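Local structure of FMN-binding protein (Syntrophomonas wolfei subsp. wolfei, 3IN6) at residues A[21-26]-A[94-98]; A[35-40]-A[73-79]; A[54-60]-A[135-139]; A[30-36]-A[80-86]. The protein binds flavin mononucleotide between the two subunits of a dimer and is probably a flavin-dependent redox protein whose substrate is not established. All blocks are in the same frame, centred on the assembly; numbering follows the deposited sequence.

Contact 1 of 4, residues A[21-26]-A[94-98]. With FMN (flavin mononucleotide), chain E.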
# COMPACT_ATOMS: atom_id res chain seq x y z
N LYS A 21 10.96 5.86 14.71
CA LYS A 21 11.23 5.22 13.43
C LYS A 21 10.29 5.80 12.37
O LYS A 21 10.70 6.07 11.26
CB LYS A 21 11.03 3.72 13.54
CG LYS A 21 11.57 2.96 12.35
CD LYS A 21 11.48 1.48 12.65
CE LYS A 21 12.28 0.66 11.69
NZ LYS A 21 12.22 -0.77 12.07
N ALA A 22 9.03 5.99 12.74
CA ALA A 22 8.04 6.56 11.84
C ALA A 22 8.42 7.99 11.46
O ALA A 22 8.39 8.36 10.28
CB ALA A 22 6.66 6.53 12.49
N ARG A 23 8.80 8.79 12.47
CA ARG A 23 9.19 10.19 12.28
C ARG A 23 10.27 10.28 11.22
O ARG A 23 10.14 11.05 10.28
CB ARG A 23 9.76 10.81 13.57
CG ARG A 23 9.95 12.32 13.49
CD ARG A 23 10.53 12.96 14.78
NE ARG A 23 9.95 12.35 15.95
CZ ARG A 23 8.69 12.56 16.32
NH1 ARG A 23 7.91 13.38 15.61
NH2 ARG A 23 8.21 11.96 17.39
N SER A 24 11.33 9.50 11.40
CA SER A 24 12.46 9.52 10.46
C SER A 24 12.07 9.14 9.04
O SER A 24 12.40 9.87 8.10
CB SER A 24 13.57 8.59 10.93
OG SER A 24 14.23 9.13 12.05
N LEU A 25 11.38 8.01 8.89
CA LEU A 25 11.03 7.50 7.57
C LEU A 25 10.00 8.38 6.85
O LEU A 25 10.10 8.59 5.66
CB LEU A 25 10.57 6.04 7.66
CG LEU A 25 11.65 5.04 8.08
CD1 LEU A 25 11.07 3.72 8.52
CD2 LEU A 25 12.63 4.83 6.93
N ILE A 26 8.99 8.87 7.57
CA ILE A 26 8.01 9.74 6.94
C ILE A 26 8.67 11.05 6.49
O ILE A 26 8.58 11.43 5.32
CB ILE A 26 6.82 10.06 7.88
CG1 ILE A 26 5.97 8.81 8.10
CG2 ILE A 26 5.95 11.16 7.28
CD1 ILE A 26 5.22 8.33 6.84
N ASP A 94 14.37 -1.58 5.52
CA ASP A 94 13.61 -1.09 6.66
C ASP A 94 12.25 -0.55 6.20
O ASP A 94 11.96 -0.49 5.01
CB ASP A 94 14.39 0.03 7.35
CG ASP A 94 13.96 0.25 8.78
OD1 ASP A 94 13.73 -0.76 9.50
OD2 ASP A 94 13.87 1.42 9.20
N GLY A 95 11.41 -0.15 7.14
CA GLY A 95 10.10 0.41 6.78
C GLY A 95 9.19 0.60 7.97
O GLY A 95 9.54 0.26 9.07
N ILE A 96 8.01 1.13 7.74
CA ILE A 96 7.06 1.36 8.83
C ILE A 96 5.67 1.46 8.25
O ILE A 96 5.50 1.73 7.04
CB ILE A 96 7.40 2.70 9.54
CG1 ILE A 96 6.68 2.86 10.90
CG2 ILE A 96 7.10 3.91 8.59
CD1 ILE A 96 7.19 1.93 12.02
N ARG A 97 4.67 1.22 9.10
CA ARG A 97 3.28 1.38 8.73
C ARG A 97 2.67 2.34 9.71
O ARG A 97 2.75 2.11 10.92
CB ARG A 97 2.52 0.07 8.76
CG ARG A 97 2.82 -0.84 7.62
CD ARG A 97 2.05 -2.15 7.73
NE ARG A 97 2.42 -2.94 8.90
CZ ARG A 97 1.90 -4.14 9.19
NH1 ARG A 97 0.99 -4.70 8.39
NH2 ARG A 97 2.28 -4.78 10.28
N VAL A 98 2.09 3.42 9.19
CA VAL A 98 1.44 4.41 10.02
C VAL A 98 -0.04 4.52 9.64
O VAL A 98 -0.37 4.99 8.55
CB VAL A 98 2.11 5.78 9.87
CG1 VAL A 98 1.52 6.75 10.85
CG2 VAL A 98 3.65 5.71 10.05
N1 FMN E . 3.16 -13.21 4.35
C2 FMN E . 2.28 -13.99 3.65
O2 FMN E . 1.31 -14.48 4.23
N3 FMN E . 2.49 -14.21 2.29
C4 FMN E . 3.58 -13.65 1.65
O4 FMN E . 3.78 -13.86 0.45
C4A FMN E . 4.48 -12.87 2.37
N5 FMN E . 5.57 -12.31 1.74
C5A FMN E . 6.46 -11.53 2.46
C6 FMN E . 7.55 -10.98 1.79
C7 FMN E . 8.46 -10.19 2.48
C7M FMN E . 9.63 -9.61 1.74
C8 FMN E . 8.27 -9.94 3.84
C8M FMN E . 9.25 -9.08 4.59
C9 FMN E . 7.17 -10.48 4.50
C9A FMN E . 6.25 -11.29 3.82
N10 FMN E . 5.13 -11.85 4.46
C10 FMN E . 4.26 -12.64 3.73
C1' FMN E . 4.85 -11.66 5.93
C2' FMN E . 3.77 -10.61 6.22
O2' FMN E . 4.11 -9.39 5.62
C3' FMN E . 3.60 -10.46 7.73
O3' FMN E . 2.98 -11.64 8.21
C4' FMN E . 2.81 -9.20 8.13
O4' FMN E . 2.96 -8.90 9.50
C5' FMN E . 1.33 -9.37 7.86
O5' FMN E . 0.66 -8.18 8.17
P FMN E . -0.86 -8.19 8.70
O1P FMN E . -1.76 -8.80 7.65
O2P FMN E . -1.26 -6.75 8.94
O3P FMN E . -0.98 -8.95 10.02

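Contact 2 of 4, residues A[35-40]-A[73-79]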
# COMPACT_ATOMS: atom_id res chain seq x y z
N LEU A 35 0.10 5.59 0.38
CA LEU A 35 -1.09 5.82 1.22
C LEU A 35 -2.22 4.94 0.65
O LEU A 35 -2.63 5.10 -0.50
CB LEU A 35 -1.50 7.31 1.25
CG LEU A 35 -2.84 7.65 1.94
CD1 LEU A 35 -2.81 7.19 3.40
CD2 LEU A 35 -3.15 9.18 1.88
N SER A 36 -2.68 3.99 1.45
CA SER A 36 -3.72 3.10 1.02
C SER A 36 -5.01 3.65 1.64
O SER A 36 -5.01 4.02 2.82
CB SER A 36 -3.43 1.65 1.45
OG SER A 36 -2.24 1.16 0.87
N THR A 37 -6.07 3.72 0.84
CA THR A 37 -7.38 4.27 1.24
C THR A 37 -8.51 3.33 0.82
O THR A 37 -8.25 2.31 0.21
CB THR A 37 -7.60 5.67 0.62
OG1 THR A 37 -7.55 5.59 -0.82
CG2 THR A 37 -6.51 6.68 1.12
N VAL A 38 -9.75 3.67 1.17
CA VAL A 38 -10.93 2.87 0.86
C VAL A 38 -12.17 3.75 0.71
O VAL A 38 -12.21 4.82 1.30
CB VAL A 38 -11.23 1.84 2.00
CG1 VAL A 38 -11.62 2.55 3.28
CG2 VAL A 38 -12.33 0.85 1.59
N ASP A 39 -13.14 3.31 -0.10
CA ASP A 39 -14.42 4.03 -0.24
C ASP A 39 -15.52 3.32 0.54
O ASP A 39 -15.26 2.26 1.13
CB ASP A 39 -14.84 4.27 -1.71
CG ASP A 39 -15.40 3.02 -2.41
OD1 ASP A 39 -15.39 1.89 -1.86
OD2 ASP A 39 -15.87 3.19 -3.54
N ARG A 40 -16.74 3.90 0.50
CA ARG A 40 -17.91 3.40 1.24
C ARG A 40 -18.32 1.97 0.86
O ARG A 40 -19.03 1.30 1.63
CB ARG A 40 -19.13 4.34 1.04
CG ARG A 40 -19.48 4.48 -0.43
CD ARG A 40 -20.91 4.84 -0.79
NE ARG A 40 -21.15 6.26 -0.80
CZ ARG A 40 -21.97 6.90 -1.64
NH1 ARG A 40 -22.62 6.29 -2.62
NH2 ARG A 40 -22.08 8.22 -1.51
N ASN A 73 -11.70 9.04 -1.62
CA ASN A 73 -11.84 8.00 -0.58
C ASN A 73 -11.76 8.60 0.84
O ASN A 73 -12.66 8.40 1.70
CB ASN A 73 -10.79 6.92 -0.77
CG ASN A 73 -11.09 6.01 -1.95
OD1 ASN A 73 -12.21 5.99 -2.47
ND2 ASN A 73 -10.10 5.23 -2.35
N LEU A 74 -10.73 9.41 1.07
CA LEU A 74 -10.56 10.05 2.38
C LEU A 74 -11.79 10.86 2.77
O LEU A 74 -12.20 10.82 3.92
CB LEU A 74 -9.30 10.91 2.41
CG LEU A 74 -8.01 10.09 2.33
CD1 LEU A 74 -6.81 11.02 2.12
CD2 LEU A 74 -7.83 9.18 3.60
N LYS A 75 -12.42 11.53 1.81
CA LYS A 75 -13.63 12.31 2.12
C LYS A 75 -14.83 11.42 2.37
O LYS A 75 -15.77 11.84 3.03
CB LYS A 75 -13.97 13.33 1.02
CG LYS A 75 -12.88 14.33 0.68
CD LYS A 75 -12.46 15.23 1.82
CE LYS A 75 -13.55 16.25 2.18
NZ LYS A 75 -13.07 17.19 3.23
N GLU A 76 -14.85 10.21 1.82
CA GLU A 76 -15.96 9.27 2.06
C GLU A 76 -15.83 8.54 3.39
O GLU A 76 -16.79 8.45 4.14
CB GLU A 76 -16.07 8.18 0.98
CG GLU A 76 -16.66 8.67 -0.28
CD GLU A 76 -16.94 7.58 -1.30
OE1 GLU A 76 -17.07 6.39 -0.96
OE2 GLU A 76 -17.04 7.95 -2.47
N THR A 77 -14.65 8.00 3.66
CA THR A 77 -14.44 7.18 4.84
C THR A 77 -13.46 7.73 5.87
O THR A 77 -13.49 7.31 7.03
CB THR A 77 -13.90 5.79 4.43
OG1 THR A 77 -12.59 5.93 3.84
CG2 THR A 77 -14.83 5.15 3.46
N GLY A 78 -12.53 8.58 5.44
CA GLY A 78 -11.58 9.18 6.36
C GLY A 78 -10.44 8.30 6.85
O GLY A 78 -9.57 8.79 7.57
N LYS A 79 -10.41 7.03 6.44
CA LYS A 79 -9.39 6.11 6.95
C LYS A 79 -8.30 5.75 5.96
O LYS A 79 -8.54 5.66 4.78
CB LYS A 79 -10.03 4.87 7.55
CG LYS A 79 -11.01 5.23 8.69
CD LYS A 79 -11.21 4.09 9.69
CE LYS A 79 -12.43 4.36 10.59
NZ LYS A 79 -12.72 3.21 11.49
O HOH W 1 -10.18 6.44 2.79
O HOH W 2 -13.52 3.95 -4.94

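Contact 3 of 4, residues A[54-60]-A[135-139]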
# COMPACT_ATOMS: atom_id res chain seq x y z
N MSE A 54 5.56 14.52 9.47
CA MSE A 54 4.99 14.12 10.76
C MSE A 54 5.36 15.20 11.78
O MSE A 54 6.52 15.62 11.86
CB MSE A 54 5.49 12.74 11.18
CG MSE A 54 5.21 12.37 12.60
SE MSE A 54 5.65 10.49 12.82
CE MSE A 54 5.56 10.33 14.77
N ILE A 55 4.34 15.67 12.50
CA ILE A 55 4.47 16.73 13.51
C ILE A 55 4.07 16.12 14.86
O ILE A 55 3.01 15.50 14.98
CB ILE A 55 3.54 17.94 13.16
CG1 ILE A 55 3.91 18.51 11.78
CG2 ILE A 55 3.61 19.02 14.22
CD1 ILE A 55 2.85 19.42 11.19
N GLY A 56 4.93 16.29 15.85
CA GLY A 56 4.69 15.74 17.18
C GLY A 56 4.69 14.22 17.13
O GLY A 56 5.54 13.60 16.47
N ASP A 57 3.72 13.65 17.84
CA ASP A 57 3.52 12.21 17.92
C ASP A 57 2.14 11.82 17.41
O ASP A 57 1.82 10.62 17.39
CB ASP A 57 3.57 11.77 19.39
CG ASP A 57 4.96 11.90 20.03
OD1 ASP A 57 5.98 11.83 19.31
OD2 ASP A 57 5.03 12.05 21.26
N ASP A 58 1.33 12.80 17.01
CA ASP A 58 -0.05 12.55 16.63
C ASP A 58 -0.48 13.06 15.25
O ASP A 58 -1.62 12.85 14.88
CB ASP A 58 -0.96 13.14 17.72
CG ASP A 58 -0.63 14.61 18.03
OD1 ASP A 58 -0.34 15.39 17.10
OD2 ASP A 58 -0.66 14.99 19.22
N THR A 59 0.40 13.67 14.47
CA THR A 59 -0.05 14.29 13.22
C THR A 59 0.82 14.01 12.00
O THR A 59 2.05 14.00 12.09
CB THR A 59 -0.07 15.83 13.40
OG1 THR A 59 -0.83 16.19 14.56
CG2 THR A 59 -0.64 16.54 12.17
N ILE A 60 0.18 13.78 10.86
CA ILE A 60 0.88 13.71 9.57
C ILE A 60 0.15 14.69 8.66
O ILE A 60 -1.09 14.73 8.63
CB ILE A 60 0.92 12.29 8.93
CG1 ILE A 60 1.83 11.36 9.72
CG2 ILE A 60 1.46 12.36 7.49
CD1 ILE A 60 1.69 9.91 9.30
N PHE A 135 -3.69 14.63 9.04
CA PHE A 135 -4.05 13.32 9.59
C PHE A 135 -3.73 13.16 11.06
O PHE A 135 -2.75 13.69 11.54
CB PHE A 135 -3.34 12.17 8.86
CG PHE A 135 -3.62 12.10 7.39
CD1 PHE A 135 -4.67 11.34 6.90
CD2 PHE A 135 -2.78 12.73 6.47
CE1 PHE A 135 -4.91 11.24 5.52
CE2 PHE A 135 -3.00 12.64 5.10
CZ PHE A 135 -4.09 11.89 4.62
N LYS A 136 -4.57 12.40 11.76
CA LYS A 136 -4.32 12.02 13.14
C LYS A 136 -3.76 10.62 13.06
O LYS A 136 -4.33 9.77 12.36
CB LYS A 136 -5.61 12.02 13.97
CG LYS A 136 -5.46 11.38 15.36
CD LYS A 136 -6.82 11.29 16.08
CE LYS A 136 -6.72 10.53 17.40
NZ LYS A 136 -8.05 10.39 18.09
N ILE A 137 -2.65 10.39 13.77
CA ILE A 137 -2.02 9.08 13.79
C ILE A 137 -2.77 8.24 14.81
O ILE A 137 -2.92 8.64 15.96
CB ILE A 137 -0.56 9.12 14.21
CG1 ILE A 137 0.30 9.89 13.19
CG2 ILE A 137 -0.05 7.70 14.39
CD1 ILE A 137 1.69 10.10 13.62
N VAL A 138 -3.19 7.06 14.39
CA VAL A 138 -4.01 6.17 15.21
C VAL A 138 -3.25 4.94 15.72
O VAL A 138 -3.57 4.41 16.79
CB VAL A 138 -5.27 5.80 14.39
CG1 VAL A 138 -5.79 4.43 14.73
CG2 VAL A 138 -6.34 6.89 14.57
N LYS A 139 -2.25 4.49 14.97
CA LYS A 139 -1.45 3.32 15.33
C LYS A 139 -0.23 3.28 14.41
O LYS A 139 -0.30 3.75 13.26
CB LYS A 139 -2.30 2.05 15.14
CG LYS A 139 -1.60 0.73 15.47
CD LYS A 139 -2.53 -0.47 15.27
CE LYS A 139 -2.93 -0.68 13.80
NZ LYS A 139 -3.91 -1.79 13.59

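Contact 4 of 4, residues A[30-36]-A[80-86]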
# COMPACT_ATOMS: atom_id res chain seq x y z
N TYR A 30 10.76 9.41 1.14
CA TYR A 30 11.25 8.48 0.12
C TYR A 30 10.20 8.30 -0.97
O TYR A 30 8.99 8.40 -0.71
CB TYR A 30 11.59 7.11 0.73
CG TYR A 30 12.81 7.10 1.62
CD1 TYR A 30 14.09 7.05 1.07
CD2 TYR A 30 12.70 7.10 2.99
CE1 TYR A 30 15.21 7.03 1.88
CE2 TYR A 30 13.81 7.07 3.81
CZ TYR A 30 15.06 7.04 3.24
OH TYR A 30 16.16 7.03 4.05
N ILE A 31 10.67 8.06 -2.19
CA ILE A 31 9.80 7.79 -3.33
C ILE A 31 8.91 6.60 -2.98
O ILE A 31 7.70 6.60 -3.23
CB ILE A 31 10.61 7.44 -4.60
CG1 ILE A 31 11.50 8.60 -5.03
CG2 ILE A 31 9.70 7.08 -5.76
CD1 ILE A 31 12.40 8.27 -6.24
N SER A 32 9.52 5.61 -2.32
CA SER A 32 8.84 4.38 -1.95
C SER A 32 7.99 4.56 -0.69
O SER A 32 8.20 3.88 0.32
CB SER A 32 9.88 3.29 -1.74
OG SER A 32 10.56 3.52 -0.53
N THR A 33 7.05 5.49 -0.76
CA THR A 33 6.11 5.78 0.30
C THR A 33 4.70 5.78 -0.31
O THR A 33 4.49 6.41 -1.34
CB THR A 33 6.38 7.17 0.90
OG1 THR A 33 7.73 7.24 1.36
CG2 THR A 33 5.43 7.46 2.04
N THR A 34 3.74 5.12 0.35
CA THR A 34 2.38 5.03 -0.18
C THR A 34 1.31 5.30 0.87
O THR A 34 1.58 5.22 2.08
CB THR A 34 2.07 3.60 -0.74
OG1 THR A 34 2.03 2.65 0.35
CG2 THR A 34 3.06 3.19 -1.81
N LEU A 35 0.10 5.59 0.38
CA LEU A 35 -1.09 5.82 1.22
C LEU A 35 -2.22 4.94 0.65
O LEU A 35 -2.63 5.10 -0.50
CB LEU A 35 -1.50 7.31 1.25
CG LEU A 35 -2.84 7.65 1.94
CD1 LEU A 35 -2.81 7.19 3.40
CD2 LEU A 35 -3.15 9.18 1.88
N SER A 36 -2.68 3.99 1.45
CA SER A 36 -3.72 3.10 1.02
C SER A 36 -5.01 3.65 1.64
O SER A 36 -5.01 4.02 2.82
CB SER A 36 -3.43 1.65 1.45
OG SER A 36 -2.24 1.16 0.87
N GLY A 80 -7.10 5.55 6.46
CA GLY A 80 -5.97 5.20 5.59
C GLY A 80 -4.78 4.63 6.32
O GLY A 80 -4.76 4.53 7.55
N VAL A 81 -3.79 4.23 5.55
CA VAL A 81 -2.55 3.76 6.13
C VAL A 81 -1.37 4.10 5.23
O VAL A 81 -1.37 3.76 4.04
CB VAL A 81 -2.54 2.22 6.43
CG1 VAL A 81 -2.82 1.36 5.15
CG2 VAL A 81 -1.21 1.83 7.09
N PHE A 82 -0.40 4.79 5.80
CA PHE A 82 0.82 5.10 5.10
C PHE A 82 1.77 3.97 5.32
O PHE A 82 1.77 3.33 6.38
CB PHE A 82 1.50 6.35 5.64
CG PHE A 82 0.87 7.63 5.24
CD1 PHE A 82 1.17 8.22 4.02
CD2 PHE A 82 0.01 8.28 6.10
CE1 PHE A 82 0.61 9.42 3.65
CE2 PHE A 82 -0.55 9.50 5.75
CZ PHE A 82 -0.24 10.07 4.52
N MSE A 83 2.59 3.71 4.31
CA MSE A 83 3.64 2.76 4.45
C MSE A 83 4.86 3.29 3.76
O MSE A 83 4.77 3.81 2.65
CB MSE A 83 3.32 1.39 3.85
CG MSE A 83 4.58 0.43 3.95
SE MSE A 83 4.38 -1.40 3.40
CE MSE A 83 3.83 -2.25 5.03
N VAL A 84 6.00 3.18 4.44
CA VAL A 84 7.30 3.48 3.84
C VAL A 84 7.99 2.12 3.85
O VAL A 84 7.89 1.39 4.85
CB VAL A 84 8.15 4.44 4.66
CG1 VAL A 84 9.60 4.55 4.07
CG2 VAL A 84 7.49 5.80 4.75
N LEU A 85 8.72 1.82 2.77
CA LEU A 85 9.39 0.54 2.60
C LEU A 85 10.71 0.76 1.87
O LEU A 85 10.73 1.19 0.73
CB LEU A 85 8.51 -0.38 1.77
CG LEU A 85 8.94 -1.84 1.66
CD1 LEU A 85 8.90 -2.49 3.03
CD2 LEU A 85 8.03 -2.58 0.68
N LEU A 86 11.81 0.51 2.54
CA LEU A 86 13.11 0.65 1.90
C LEU A 86 13.60 -0.73 1.53
O LEU A 86 13.50 -1.66 2.33
CB LEU A 86 14.11 1.38 2.81
CG LEU A 86 13.83 2.88 2.99
CD1 LEU A 86 14.73 3.52 4.01
CD2 LEU A 86 13.91 3.64 1.65
O HOH W 3 -0.23 2.31 1.84

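Contact 1 of 4, residues A[21-26]-A[94-98]
Ala22 and Ile96 bring their CA atoms to 6.1 Å of each other where helix segment 21-26 passes over strand 94-98. The short axes approach to 8.3 Å and their directions differ by 105°, nearly a right angle, so the strand crosses the helix and meets Lys21, Ala22, Leu25 and Ile26 from one side. Ala22 presents its CB to two strand side chains at once, Ile96 CG1 and Val98 CG2, each 4.0 Å away. Leu25 lays CD1 over the backbone at Gly95 C and reaches Ile96 CB at 3.9 Å. At the start of the segment the apolar packing gives way to charge: Lys21 leaves the helix with CG opposite its backbone N (chi1 -168°), runs out extended and approaches the carboxylate of Asp94, which comes from the opposite direction. The salt bridge from Lys21 NZ to Asp94 OD1 spans 3.0 Å, though as a hydrogen bond it is weak. Arg97 leaves the strand away from the helix; its NH1 donates to the phosphate oxygen O2P of FMN (3.1 Å, 145° at the hydrogen), with phosphorus in the guanidinium plane. Ile46 O of the second subunit and Pro142 O also hold this guanidinium. Around the contact, strand 79-87 pairs with one side of the strand and 131-141 with the other, while Ala22 also touches Met54 of strand 52-55.

Contact 2 of 4, residues A[35-40]-A[73-79]
Asn73 and Thr37 are joined by a nearly straight bond between their side chains: Asn73 ND2 donates to Thr37 OG1 over 3.0 Å at 171°, and the hydroxyl lies in the amide plane. Thr37 OG1 sits between its own backbone N and carbonyl carbon (chi1 60°), which turns the hydroxyl to Asn73 and leaves CG2 for Leu74. The second direct bond uses backbone on the strand side. Arg40 N gives its hydrogen to Glu76 OE1 at 2.9 Å, the oxygen being met almost head-on beyond its C-O bond. Water 1 adds an indirect link, accepting from Val38 N and donating to both Thr77 OG1 and Lys79 O, so it ties the strand to the last helical residue and to the chain that follows. Water 2 bridges Asp39 OD2 and Asn73 OD1 weakly.

The helix, 68-77, also carries Thr70, which binds FMN, and Asn73 packs on Asn45, another FMN-binding residue; Asn73 is therefore second shell to the flavin site. Past Thr77 the chain leaves the helix through Gly78, with positive phi, and enters the next strand.

Charges gather at the exposed end. The carboxylates of Asp39 and Glu76 lie side by side, pointing the same way with planes 17° apart and OD2 to OE1 4.3 Å, a like-charge closeness that the N-H donors of Arg40 and Glu43, and the nearby Arg40 guanidinium, probably offset. Apolar contact fills the other end. Leu74 CD2 meets Thr37 CG2 at 3.8 Å, and Leu74 CD1 meets Leu35 CD2 tip to tip at 4.1 Å.

Contact 3 of 4, residues A[54-60]-A[135-139]
Phe135 O is gripped by two neighbouring residues of segment 54-60: Ile60 N donates to it at 3.0 Å, and the CA hydrogen of Thr59 points at it with Thr59 CA 3.2 Å away. Ile60 O returns the bond to Phe135 N, so Ile60 and Phe135 form an antiparallel hydrogen-bonded pair, followed by the non-hydrogen-bonded pair of Thr59 and Lys136. One step further, Asp58 O plays the same double part, accepting from Ile137 N at 2.9 Å and touching Lys136 CA at 3.3 Å. Here the N-H comes in from well above the carbonyl plane, 52° out of it.

Asp58 itself sits in a beta hairpin: Ile55 and Thr59 close a three-residue loop with backbone bonds, the one from Thr59 N being weak. Thr59 OG1 adds a bond to Asp58 OD1 (2.7 Å). Ile137 covers the hairpin from the side. Its CG1 stands opposite its own carbonyl carbon (chi1 -64°), which takes CD1 to the Asp57 carbonyl oxygen and to CE of selenomethionine Met54 (4.0 Å), while CG1 meets Ile60 CG1 crosswise at 4.1 Å.

Among its neighbours, strand 131-141 pairs on its other side with 92-106, where Val138 and Lys139 make a classic beta bulge opposite Tyr99. The Phe135 ring packs edge-to-face with Phe82, and helix 2-28 covers the hairpin, its Arg16 and Arg23 forming salt bridges with Asp57.

Contact 4 of 4, residues A[30-36]-A[80-86]
Strands 33-36 and 80-86 are antiparallel neighbours in the sheet, and their ladder begins at an inverse gamma turn centred on Ser32, which Leu85 meets twice. Leu85 N donates to Ser32 O, and Ser32 OG bonds back to Leu85 O at 2.7 Å, arriving from above the carbonyl plane. Backbone bonds in both directions then join Thr34 with Met83 and Ser36 with Val81, alternating with the non-hydrogen-bonded pairs Thr33-Val84, before the first, and Leu35-Phe82, between the two.

On the face that carries Leu35 and Phe82, Leu35 CD1 sits squarely over the phenyl ring, 3.8 Å from its centroid and 4° off the normal, a CH-pi contact. Leu35 CB meanwhile touches Phe82 CE1. A second such contact closes the far end: Leu86 CD2 stands 3.5 Å from the centroid of the Tyr30 ring, with CD1 reaching toward Tyr30 CZ on the same face. Between them, Val84 CG2 packs on Thr33 OG1, a hydroxyl already bonded to Tyr30 O (2.7 Å). Helix 2-28 covers this face through Leu25 and Ile26.

The other face is more polar. Water 3 donates to Val81 O at 2.9 Å and also bonds Thr34 OG1 and Ser36 OG. Thr34 OG1 takes the position between its backbone N and carbonyl carbon (chi1 68°), within reach of that water. Ser36 OG also bonds Ser36 of the second subunit, so this face looks onto the dimer interface, an arrangement consistent with the split-barrel fold of FMN-binding proteins related to pyridoxamine 5'-phosphate oxidase.

All four contacts reach one antiparallel sheet: contacts 3 and 4 pair its strands, contacts 1 and 2 lay helices 2-28 and 68-77 against it. Contacts 1 and 4 are the nearest, centres about 9 Å apart, because strands 79-87 and 92-106 lie side by side; contacts 1 and 3, about 12 Å apart, use the neighbouring strands 92-106 and 131-141. Contacts 1 and 2 are about 21 Å apart, on opposite sides of the chain's centre. Along the chain, contact 2 nests inside contact 4 and contact 4 inside contact 1, whereas contact 3 crosses all three. Phe135 also meets Leu35 and Leu74. Contacts 2 and 4 share strand 33-38 and face the second subunit, whose pairing completes the FMN sites.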